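Long-range contact in 433aa long hypothetical phosphoribosylglycinamide formyl transferase (Pyrococcus horikoshii, PDB 2DWC), which is of unknown function but probably belongs to the ATP-grasp proteins of the PurT type, and holds ADP in this model: residues His346-Arg360 / Ala408-Asp422. Residues are numbered along the deposited sequence; the frame is centred on the assembly and turned at random.
Sequences HVIKAKVSGYSPRFR and AHMIELRTRSSDWHD. With SO4 (sulfate ion), chain G.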
ATOM      1  N   HIS B 346       2.633  -9.491 -14.260  1.00 19.57           N
ATOM      2  CA  HIS B 346       2.011 -10.087 -15.422  1.00 21.91           C
ATOM      3  C   HIS B 346       0.523  -9.716 -15.301  1.00 19.67           C
ATOM      4  O   HIS B 346      -0.072  -9.847 -14.222  1.00 19.57           O
ATOM      5  CB  HIS B 346       2.190 -11.607 -15.463  1.00 22.86           C
ATOM      6  CG  HIS B 346       1.832 -12.190 -16.794  1.00 24.31           C
ATOM      7  ND1 HIS B 346       0.527 -12.273 -17.242  1.00 26.22           N
ATOM      8  CD2 HIS B 346       2.613 -12.619 -17.820  1.00 25.55           C
ATOM      9  CE1 HIS B 346       0.519 -12.722 -18.488  1.00 30.31           C
ATOM     10  NE2 HIS B 346       1.770 -12.935 -18.863  1.00 30.71           N
ATOM     11  N   VAL B 347      -0.059  -9.208 -16.380  1.00 20.66           N
ATOM     12  CA  VAL B 347      -1.468  -8.817 -16.330  1.00 18.39           C
ATOM     13  C   VAL B 347      -2.431  -9.978 -16.188  1.00 21.27           C
ATOM     14  O   VAL B 347      -2.100 -11.132 -16.484  1.00 21.41           O
ATOM     15  CB  VAL B 347      -1.857  -8.008 -17.611  1.00 23.27           C
ATOM     16  CG1 VAL B 347      -0.904  -6.820 -17.761  1.00 23.11           C
ATOM     17  CG2 VAL B 347      -1.796  -8.912 -18.862  1.00 25.28           C
ATOM     18  N   ILE B 348      -3.619  -9.652 -15.666  1.00 20.05           N
ATOM     19  CA  ILE B 348      -4.726 -10.602 -15.527  1.00 19.40           C
ATOM     20  C   ILE B 348      -5.796  -9.900 -16.358  1.00 23.95           C
ATOM     21  O   ILE B 348      -6.354  -8.864 -15.951  1.00 19.40           O
ATOM     22  CB  ILE B 348      -5.169 -10.746 -14.060  1.00 18.08           C
ATOM     23  CG1 ILE B 348      -4.013 -11.377 -13.230  1.00 20.01           C
ATOM     24  CG2 ILE B 348      -6.391 -11.641 -13.995  1.00 20.46           C
ATOM     25  CD1 ILE B 348      -4.271 -11.343 -11.711  1.00 19.18           C
ATOM     26  N   LYS B 349      -6.045 -10.435 -17.556  1.00 24.67           N
ATOM     27  CA  LYS B 349      -6.994  -9.794 -18.481  1.00 30.84           C
ATOM     28  C   LYS B 349      -8.237 -10.610 -18.713  1.00 28.35           C
ATOM     29  O   LYS B 349      -8.177 -11.833 -18.737  1.00 26.87           O
ATOM     30  CB  LYS B 349      -6.340  -9.534 -19.842  1.00 33.62           C
ATOM     31  CG  LYS B 349      -5.024  -8.792 -19.787  1.00 50.32           C
ATOM     32  CD  LYS B 349      -4.750  -8.063 -21.100  1.00 51.67           C
ATOM     33  CE  LYS B 349      -5.041  -8.959 -22.305  1.00 52.24           C
ATOM     34  NZ  LYS B 349      -5.080  -8.148 -23.560  1.00 58.68           N
ATOM     35  N   ALA B 350      -9.366  -9.926 -18.909  1.00 25.10           N
ATOM     36  CA  ALA B 350     -10.619 -10.642 -19.117  1.00 28.85           C
ATOM     37  C   ALA B 350     -10.687 -11.152 -20.540  1.00 31.64           C
ATOM     38  O   ALA B 350     -10.289 -10.447 -21.473  1.00 29.97           O
ATOM     39  CB  ALA B 350     -11.825  -9.708 -18.852  1.00 30.39           C
ATOM     40  N   LYS B 351     -11.221 -12.357 -20.678  1.00 36.23           N
ATOM     41  CA  LYS B 351     -11.397 -12.987 -21.981  1.00 47.07           C
ATOM     42  C   LYS B 351     -12.894 -12.984 -22.284  1.00 49.27           C
ATOM     43  O   LYS B 351     -13.330 -13.480 -23.320  1.00 50.81           O
ATOM     44  CB  LYS B 351     -10.881 -14.419 -21.955  1.00 48.07           C
ATOM     45  CG  LYS B 351      -9.382 -14.537 -22.010  1.00 53.60           C
ATOM     46  CD  LYS B 351      -8.856 -13.974 -23.320  1.00 59.68           C
ATOM     47  CE  LYS B 351      -7.451 -14.506 -23.617  1.00 62.06           C
ATOM     48  NZ  LYS B 351      -6.939 -14.091 -24.962  1.00 65.82           N
ATOM     49  N   VAL B 352     -13.676 -12.432 -21.359  1.00 40.55           N
ATOM     50  CA  VAL B 352     -15.111 -12.334 -21.535  1.00 42.47           C
ATOM     51  C   VAL B 352     -15.614 -10.998 -21.015  1.00 40.12           C
ATOM     52  O   VAL B 352     -14.863 -10.234 -20.424  1.00 36.07           O
ATOM     53  CB  VAL B 352     -15.846 -13.477 -20.817  1.00 46.14           C
ATOM     54  CG1 VAL B 352     -15.353 -14.813 -21.352  1.00 48.44           C
ATOM     55  CG2 VAL B 352     -15.635 -13.376 -19.319  1.00 46.24           C
ATOM     56  N   SER B 353     -16.872 -10.692 -21.271  1.00 40.51           N
ATOM     57  CA  SER B 353     -17.424  -9.432 -20.811  1.00 37.01           C
ATOM     58  C   SER B 353     -18.529  -9.733 -19.799  1.00 35.65           C
ATOM     59  O   SER B 353     -18.940 -10.905 -19.626  1.00 31.86           O
ATOM     60  CB  SER B 353     -18.003  -8.653 -21.995  1.00 41.44           C
ATOM     61  OG  SER B 353     -19.188  -9.285 -22.456  1.00 46.78           O
ATOM     62  N   GLY B 354     -18.992  -8.677 -19.124  1.00 29.96           N
ATOM     63  CA  GLY B 354     -20.069  -8.824 -18.180  1.00 26.54           C
ATOM     64  C   GLY B 354     -19.834  -8.144 -16.848  1.00 26.05           C
ATOM     65  O   GLY B 354     -18.723  -7.727 -16.521  1.00 21.34           O
ATOM     66  N   TYR B 355     -20.902  -8.050 -16.075  1.00 22.43           N
ATOM     67  CA  TYR B 355     -20.838  -7.417 -14.765  1.00 18.34           C
ATOM     68  C   TYR B 355     -20.426  -8.369 -13.662  1.00 21.22           C
ATOM     69  O   TYR B 355     -20.506  -9.599 -13.823  1.00 22.17           O
ATOM     70  CB  TYR B 355     -22.217  -6.850 -14.445  1.00 22.60           C
ATOM     71  CG  TYR B 355     -22.182  -5.473 -13.886  1.00 22.91           C
ATOM     72  CD1 TYR B 355     -22.215  -5.261 -12.503  1.00 23.01           C
ATOM     73  CD2 TYR B 355     -22.078  -4.373 -14.727  1.00 24.68           C
ATOM     74  CE1 TYR B 355     -22.150  -3.976 -11.985  1.00 26.44           C
ATOM     75  CE2 TYR B 355     -21.996  -3.068 -14.214  1.00 24.47           C
ATOM     76  CZ  TYR B 355     -22.036  -2.879 -12.852  1.00 21.11           C
ATOM     77  OH  TYR B 355     -21.998  -1.624 -12.314  1.00 27.91           O
ATOM     78  N   SER B 356     -19.961  -7.793 -12.546  1.00 15.71           N
ATOM     79  CA  SER B 356     -19.602  -8.560 -11.330  1.00 17.52           C
ATOM     80  C   SER B 356     -18.543  -9.641 -11.568  1.00 17.27           C
ATOM     81  O   SER B 356     -18.791 -10.829 -11.329  1.00 18.49           O
ATOM     82  CB  SER B 356     -20.872  -9.228 -10.729  1.00 17.81           C
ATOM     83  OG  SER B 356     -21.943  -8.256 -10.623  1.00 18.68           O
ATOM     84  N   PRO B 357     -17.341  -9.238 -11.992  1.00 17.78           N
ATOM     85  CA  PRO B 357     -16.304 -10.262 -12.241  1.00 14.80           C
ATOM     86  C   PRO B 357     -15.942 -11.066 -11.006  1.00 17.72           C
ATOM     87  O   PRO B 357     -16.095 -10.582  -9.843  1.00 18.66           O
ATOM     88  CB  PRO B 357     -15.097  -9.436 -12.736  1.00 14.90           C
ATOM     89  CG  PRO B 357     -15.765  -8.146 -13.326  1.00 19.46           C
ATOM     90  CD  PRO B 357     -16.859  -7.872 -12.297  1.00 18.54           C
ATOM     91  N   ARG B 358     -15.492 -12.316 -11.211  1.00 14.75           N
ATOM     92  CA  ARG B 358     -15.067 -13.114 -10.071  1.00 16.07           C
ATOM     93  C   ARG B 358     -13.828 -13.877 -10.570  1.00 18.67           C
ATOM     94  O   ARG B 358     -13.663 -14.135 -11.787  1.00 20.12           O
ATOM     95  CB  ARG B 358     -16.173 -14.053  -9.530  1.00 25.61           C
ATOM     96  CG  ARG B 358     -16.990 -14.809 -10.453  1.00 35.67           C
ATOM     97  CD  ARG B 358     -17.970 -15.631  -9.581  1.00 32.71           C
ATOM     98  NE  ARG B 358     -19.143 -14.871  -9.161  1.00 25.73           N
ATOM     99  CZ  ARG B 358     -19.935 -15.192  -8.132  1.00 26.66           C
ATOM    100  NH1 ARG B 358     -19.678 -16.269  -7.384  1.00 25.87           N
ATOM    101  NH2 ARG B 358     -21.010 -14.461  -7.848  1.00 25.62           N
ATOM    102  N   PHE B 359     -12.944 -14.170  -9.634  1.00 17.21           N
ATOM    103  CA  PHE B 359     -11.660 -14.769  -9.966  1.00 16.81           C
ATOM    104  C   PHE B 359     -11.483 -16.039  -9.195  1.00 19.89           C
ATOM    105  O   PHE B 359     -11.699 -16.057  -7.980  1.00 18.39           O
ATOM    106  CB  PHE B 359     -10.556 -13.797  -9.539  1.00 16.92           C
ATOM    107  CG  PHE B 359     -10.716 -12.417 -10.074  1.00 18.91           C
ATOM    108  CD1 PHE B 359     -11.486 -11.462  -9.397  1.00 15.68           C
ATOM    109  CD2 PHE B 359     -10.144 -12.079 -11.302  1.00 22.01           C
ATOM    110  CE1 PHE B 359     -11.675 -10.199  -9.947  1.00 17.63           C
ATOM    111  CE2 PHE B 359     -10.345 -10.812 -11.854  1.00 22.48           C
ATOM    112  CZ  PHE B 359     -11.129  -9.873 -11.148  1.00 18.07           C
ATOM    113  N   ARG B 360     -11.073 -17.120  -9.851  1.00 15.96           N
ATOM    114  CA  ARG B 360     -10.834 -18.328  -9.057  1.00 17.33           C
ATOM    115  C   ARG B 360      -9.445 -18.868  -9.344  1.00 16.61           C
ATOM    116  O   ARG B 360      -8.740 -18.366 -10.196  1.00 19.25           O
ATOM    117  CB  ARG B 360     -11.895 -19.410  -9.286  1.00 19.30           C
ATOM    118  CG  ARG B 360     -11.838 -20.058 -10.654  1.00 28.78           C
ATOM    119  CD  ARG B 360     -12.880 -21.190 -10.716  1.00 44.33           C
ATOM    120  NE  ARG B 360     -12.792 -21.866 -12.008  1.00 34.32           N
ATOM    121  CZ  ARG B 360     -13.652 -22.781 -12.457  1.00 43.53           C
ATOM    122  NH1 ARG B 360     -14.705 -23.166 -11.723  1.00 32.30           N
ATOM    123  NH2 ARG B 360     -13.454 -23.305 -13.665  1.00 34.97           N
ATOM    124  N   ALA B 408      -0.253 -15.425 -12.675  1.00 19.85           N
ATOM    125  CA  ALA B 408      -1.357 -14.893 -13.470  1.00 20.92           C
ATOM    126  C   ALA B 408      -2.094 -16.006 -14.196  1.00 28.39           C
ATOM    127  O   ALA B 408      -3.326 -16.005 -14.265  1.00 21.91           O
ATOM    128  CB  ALA B 408      -0.855 -13.864 -14.478  1.00 19.74           C
ATOM    129  N   HIS B 409      -1.340 -16.941 -14.772  1.00 21.87           N
ATOM    130  CA  HIS B 409      -1.961 -18.037 -15.506  1.00 23.56           C
ATOM    131  C   HIS B 409      -2.751 -19.036 -14.658  1.00 23.99           C
ATOM    132  O   HIS B 409      -3.501 -19.830 -15.210  1.00 29.95           O
ATOM    133  CB  HIS B 409      -0.902 -18.747 -16.361  1.00 31.49           C
ATOM    134  CG  HIS B 409      -0.436 -17.928 -17.527  1.00 40.25           C
ATOM    135  ND1 HIS B 409       0.663 -18.272 -18.291  1.00 53.32           N
ATOM    136  CD2 HIS B 409      -0.924 -16.785 -18.068  1.00 49.84           C
ATOM    137  CE1 HIS B 409       0.829 -17.376 -19.249  1.00 48.92           C
ATOM    138  NE2 HIS B 409      -0.119 -16.464 -19.138  1.00 48.93           N
ATOM    139  N   MET B 410      -2.589 -19.001 -13.330  1.00 19.54           N
ATOM    140  CA  MET B 410      -3.336 -19.863 -12.441  1.00 22.15           C
ATOM    141  C   MET B 410      -4.734 -19.309 -12.147  1.00 24.38           C
ATOM    142  O   MET B 410      -5.584 -19.997 -11.562  1.00 23.83           O
ATOM    143  CB  MET B 410      -2.586 -20.006 -11.119  1.00 24.29           C
ATOM    144  CG  MET B 410      -1.321 -20.857 -11.235  1.00 26.35           C
ATOM    145  SD  MET B 410      -0.478 -20.907  -9.629  1.00 31.07           S
ATOM    146  CE  MET B 410       0.838 -22.070  -9.895  1.00 32.47           C
ATOM    147  N   ILE B 411      -4.970 -18.064 -12.547  1.00 21.62           N
ATOM    148  CA  ILE B 411      -6.263 -17.447 -12.255  1.00 20.61           C
ATOM    149  C   ILE B 411      -7.258 -17.520 -13.412  1.00 22.33           C
ATOM    150  O   ILE B 411      -6.907 -17.237 -14.566  1.00 25.56           O
ATOM    151  CB  ILE B 411      -6.029 -15.989 -11.794  1.00 24.89           C
ATOM    152  CG1 ILE B 411      -5.286 -16.025 -10.433  1.00 24.94           C
ATOM    153  CG2 ILE B 411      -7.388 -15.238 -11.663  1.00 22.14           C
ATOM    154  CD1 ILE B 411      -4.659 -14.732 -10.091  1.00 38.07           C
ATOM    155  N   GLU B 412      -8.480 -17.965 -13.124  1.00 19.19           N
ATOM    156  CA  GLU B 412      -9.535 -18.017 -14.148  1.00 19.37           C
ATOM    157  C   GLU B 412     -10.572 -16.984 -13.746  1.00 23.93           C
ATOM    158  O   GLU B 412     -10.753 -16.710 -12.548  1.00 21.11           O
ATOM    159  CB  GLU B 412     -10.216 -19.398 -14.179  1.00 25.22           C
ATOM    160  CG  GLU B 412      -9.245 -20.493 -14.627  1.00 30.23           C
ATOM    161  CD  GLU B 412      -9.960 -21.771 -14.949  1.00 40.63           C
ATOM    162  OE1 GLU B 412     -11.045 -21.992 -14.379  1.00 33.94           O
ATOM    163  OE2 GLU B 412      -9.430 -22.555 -15.766  1.00 47.20           O
ATOM    164  N   LEU B 413     -11.254 -16.435 -14.736  1.00 19.90           N
ATOM    165  CA  LEU B 413     -12.257 -15.395 -14.469  1.00 25.76           C
ATOM    166  C   LEU B 413     -13.588 -15.645 -15.135  1.00 27.22           C
ATOM    167  O   LEU B 413     -13.662 -16.303 -16.188  1.00 22.36           O
ATOM    168  CB  LEU B 413     -11.764 -14.022 -14.987  1.00 34.85           C
ATOM    169  CG  LEU B 413     -10.285 -13.774 -15.268  1.00 46.23           C
ATOM    170  CD1 LEU B 413     -10.086 -12.390 -15.876  1.00 42.70           C
ATOM    171  CD2 LEU B 413      -9.506 -13.886 -13.975  1.00 47.32           C
ATOM    172  N   ARG B 414     -14.655 -15.127 -14.531  1.00 19.85           N
ATOM    173  CA  ARG B 414     -15.950 -15.208 -15.188  1.00 22.87           C
ATOM    174  C   ARG B 414     -16.733 -13.988 -14.760  1.00 26.93           C
ATOM    175  O   ARG B 414     -16.284 -13.234 -13.890  1.00 20.93           O
ATOM    176  CB  ARG B 414     -16.727 -16.473 -14.823  1.00 24.43           C
ATOM    177  CG  ARG B 414     -17.414 -16.496 -13.433  1.00 23.22           C
ATOM    178  CD  ARG B 414     -18.499 -17.610 -13.494  1.00 25.02           C
ATOM    179  NE  ARG B 414     -19.182 -17.896 -12.223  1.00 27.48           N
ATOM    180  CZ  ARG B 414     -20.210 -17.206 -11.737  1.00 38.43           C
ATOM    181  NH1 ARG B 414     -20.687 -16.155 -12.401  1.00 30.44           N
ATOM    182  NH2 ARG B 414     -20.795 -17.597 -10.604  1.00 31.36           N
ATOM    183  N   THR B 415     -17.874 -13.756 -15.400  1.00 21.41           N
ATOM    184  CA  THR B 415     -18.712 -12.628 -14.988  1.00 18.83           C
ATOM    185  C   THR B 415     -20.066 -13.207 -14.647  1.00 25.38           C
ATOM    186  O   THR B 415     -20.271 -14.418 -14.703  1.00 24.30           O
ATOM    187  CB  THR B 415     -18.831 -11.572 -16.078  1.00 25.28           C
ATOM    188  OG1 THR B 415     -19.414 -12.161 -17.243  1.00 27.46           O
ATOM    189  CG2 THR B 415     -17.438 -11.048 -16.452  1.00 22.48           C
ATOM    190  N   ARG B 416     -21.008 -12.339 -14.317  1.00 20.47           N
ATOM    191  CA  ARG B 416     -22.321 -12.749 -13.877  1.00 26.83           C
ATOM    192  C   ARG B 416     -23.023 -13.591 -14.923  1.00 33.13           C
ATOM    193  O   ARG B 416     -23.759 -14.530 -14.590  1.00 40.36           O
ATOM    194  CB  ARG B 416     -23.110 -11.454 -13.580  1.00 29.26           C
ATOM    195  CG  ARG B 416     -24.446 -11.566 -13.127  1.00 46.15           C
ATOM    196  CD  ARG B 416     -24.895 -10.210 -12.563  1.00 25.68           C
ATOM    197  NE  ARG B 416     -25.446 -10.575 -11.277  1.00 31.77           N
ATOM    198  CZ  ARG B 416     -26.454 -11.429 -11.127  1.00 27.12           C
ATOM    199  NH1 ARG B 416     -27.040 -11.973 -12.200  1.00 28.23           N
ATOM    200  NH2 ARG B 416     -26.801 -11.819  -9.916  1.00 33.28           N
ATOM    201  N   SER B 417     -22.762 -13.257 -16.179  1.00 31.91           N
ATOM    202  CA  SER B 417     -23.361 -13.910 -17.326  1.00 48.06           C
ATOM    203  C   SER B 417     -22.335 -14.547 -18.283  1.00 49.15           C
ATOM    204  O   SER B 417     -22.447 -14.402 -19.499  1.00 52.27           O
ATOM    205  CB  SER B 417     -24.193 -12.884 -18.102  1.00 48.97           C
ATOM    206  OG  SER B 417     -23.342 -11.875 -18.646  1.00 46.90           O
ATOM    207  N   SER B 418     -21.326 -15.224 -17.749  1.00 42.43           N
ATOM    208  CA  SER B 418     -20.346 -15.885 -18.604  1.00 42.08           C
ATOM    209  C   SER B 418     -19.874 -17.129 -17.892  1.00 37.63           C
ATOM    210  O   SER B 418     -20.205 -17.349 -16.723  1.00 39.48           O
ATOM    211  CB  SER B 418     -19.133 -14.997 -18.878  1.00 41.15           C
ATOM    212  OG  SER B 418     -18.124 -15.216 -17.893  1.00 39.96           O
ATOM    213  N   ASP B 419     -19.113 -17.962 -18.598  1.00 35.63           N
ATOM    214  CA  ASP B 419     -18.575 -19.152 -17.964  1.00 34.77           C
ATOM    215  C   ASP B 419     -17.150 -18.793 -17.613  1.00 31.99           C
ATOM    216  O   ASP B 419     -16.673 -17.720 -17.970  1.00 33.71           O
ATOM    217  CB  ASP B 419     -18.567 -20.349 -18.927  1.00 45.91           C
ATOM    218  CG  ASP B 419     -19.969 -20.827 -19.287  1.00 52.43           C
ATOM    219  OD1 ASP B 419     -20.844 -20.883 -18.384  1.00 55.22           O
ATOM    220  OD2 ASP B 419     -20.184 -21.159 -20.473  1.00 57.93           O
ATOM    221  N   TRP B 420     -16.476 -19.701 -16.916  1.00 35.10           N
ATOM    222  CA  TRP B 420     -15.093 -19.496 -16.517  1.00 31.51           C
ATOM    223  C   TRP B 420     -14.114 -19.608 -17.703  1.00 44.30           C
ATOM    224  O   TRP B 420     -14.271 -20.463 -18.571  1.00 41.16           O
ATOM    225  CB  TRP B 420     -14.744 -20.519 -15.442  1.00 34.07           C
ATOM    226  CG  TRP B 420     -15.507 -20.322 -14.158  1.00 30.92           C
ATOM    227  CD1 TRP B 420     -16.585 -21.035 -13.704  1.00 27.84           C
ATOM    228  CD2 TRP B 420     -15.174 -19.393 -13.119  1.00 30.27           C
ATOM    229  NE1 TRP B 420     -16.931 -20.617 -12.425  1.00 33.39           N
ATOM    230  CE2 TRP B 420     -16.079 -19.607 -12.047  1.00 30.30           C
ATOM    231  CE3 TRP B 420     -14.191 -18.401 -12.989  1.00 25.51           C
ATOM    232  CZ2 TRP B 420     -16.017 -18.857 -10.850  1.00 24.84           C
ATOM    233  CZ3 TRP B 420     -14.135 -17.665 -11.805  1.00 23.08           C
ATOM    234  CH2 TRP B 420     -15.035 -17.896 -10.762  1.00 23.96           C
ATOM    235  N   HIS B 421     -13.106 -18.739 -17.730  1.00 42.10           N
ATOM    236  CA  HIS B 421     -12.107 -18.721 -18.805  1.00 48.53           C
ATOM    237  C   HIS B 421     -10.711 -18.512 -18.220  1.00 47.47           C
ATOM    238  O   HIS B 421     -10.536 -17.701 -17.304  1.00 40.46           O
ATOM    239  CB  HIS B 421     -12.399 -17.588 -19.810  1.00 41.62           C
ATOM    240  CG  HIS B 421     -13.516 -17.886 -20.765  1.00 55.15           C
ATOM    241  ND1 HIS B 421     -14.845 -17.851 -20.399  1.00 59.76           N
ATOM    242  CD2 HIS B 421     -13.498 -18.221 -22.077  1.00 54.08           C
ATOM    243  CE1 HIS B 421     -15.599 -18.151 -21.444  1.00 54.69           C
ATOM    244  NE2 HIS B 421     -14.805 -18.379 -22.475  1.00 57.42           N
ATOM    245  N   ASP B 422      -9.725 -19.225 -18.764  1.00 49.11           N
ATOM    246  CA  ASP B 422      -8.343 -19.135 -18.301  1.00 52.45           C
ATOM    247  C   ASP B 422      -7.659 -17.827 -18.694  1.00 60.95           C
ATOM    248  O   ASP B 422      -8.105 -17.135 -19.621  1.00 59.96           O
ATOM    249  CB  ASP B 422      -7.539 -20.315 -18.840  1.00 60.68           C
ATOM    250  CG  ASP B 422      -7.687 -20.476 -20.343  1.00 70.24           C
ATOM    251  OD1 ASP B 422      -7.552 -19.460 -21.070  1.00 67.75           O
ATOM    252  OD2 ASP B 422      -7.939 -21.616 -20.794  1.00 74.27           O
TER
HETATM  253  S   SO4 G 603     -19.493 -21.174  -9.871  1.00 44.81           S
HETATM  254  O1  SO4 G 603     -20.803 -21.244 -10.598  1.00 54.54           O
HETATM  255  O2  SO4 G 603     -18.479 -22.027 -10.574  1.00 55.17           O
HETATM  256  O3  SO4 G 603     -19.018 -19.750  -9.831  1.00 54.14           O
HETATM  257  O4  SO4 G 603     -19.673 -21.663  -8.464  1.00 59.94           O
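Arg360 lies lengthwise over one face of the Trp420 indole. Its CD sits above the six-membered ring, and its guanidinium covers the five-membered ring as a cation-pi stack, CZ 3.6 Å from the centroid of that ring and the planes only 5° apart. The chain, extended from CG to NE, spans both rings and leaves the guanidinium edge turned to Glu412: NE and NH2 both donate to OE1, NH2 at 2.8 Å from that oxygen, in a salt bridge that fixes the guanidinium's rotation. Arg414 CG packs on the opposite face of the indole. Farther along the Arg414 side chain, its guanidinium lies flat against that of Arg358, centres 4.1 Å apart, with Arg358 CD over its middle. A sulfate ion, probably from the crystallisation liquor, bridges Arg414 and Trp420: O3 takes NE and NH2 of Arg414, and O2 takes Trp420 NE1 at 2.8 Å. Arg358, Arg360, Glu412 and Arg414 project from one face of a small antiparallel sheet, and Trp420 packs among them; 412-414 runs between 358-360 and the weakly bonded strand 421-422. Phe359 and Arg360 also pair with a strand of the second subunit, continuing the sheet across the interface. On the opposite face of the sheet, Leu413 CD2 meets the edge of the Phe359 ring at CD2 (3.3 Å), and also touches Ile348 CG2, bringing in strand 343-349. Further along, Val352 CG1 sits over the His421 ring, 3.4 Å from its centroid. Thr415 OG1, placed between the backbone N and carbonyl carbon (chi1 60°), donates to Ser353 O at 2.7 Å, while Arg416 N bonds to Tyr355 O and Arg416 NE forms a salt bridge with Asp17 of the second subunit.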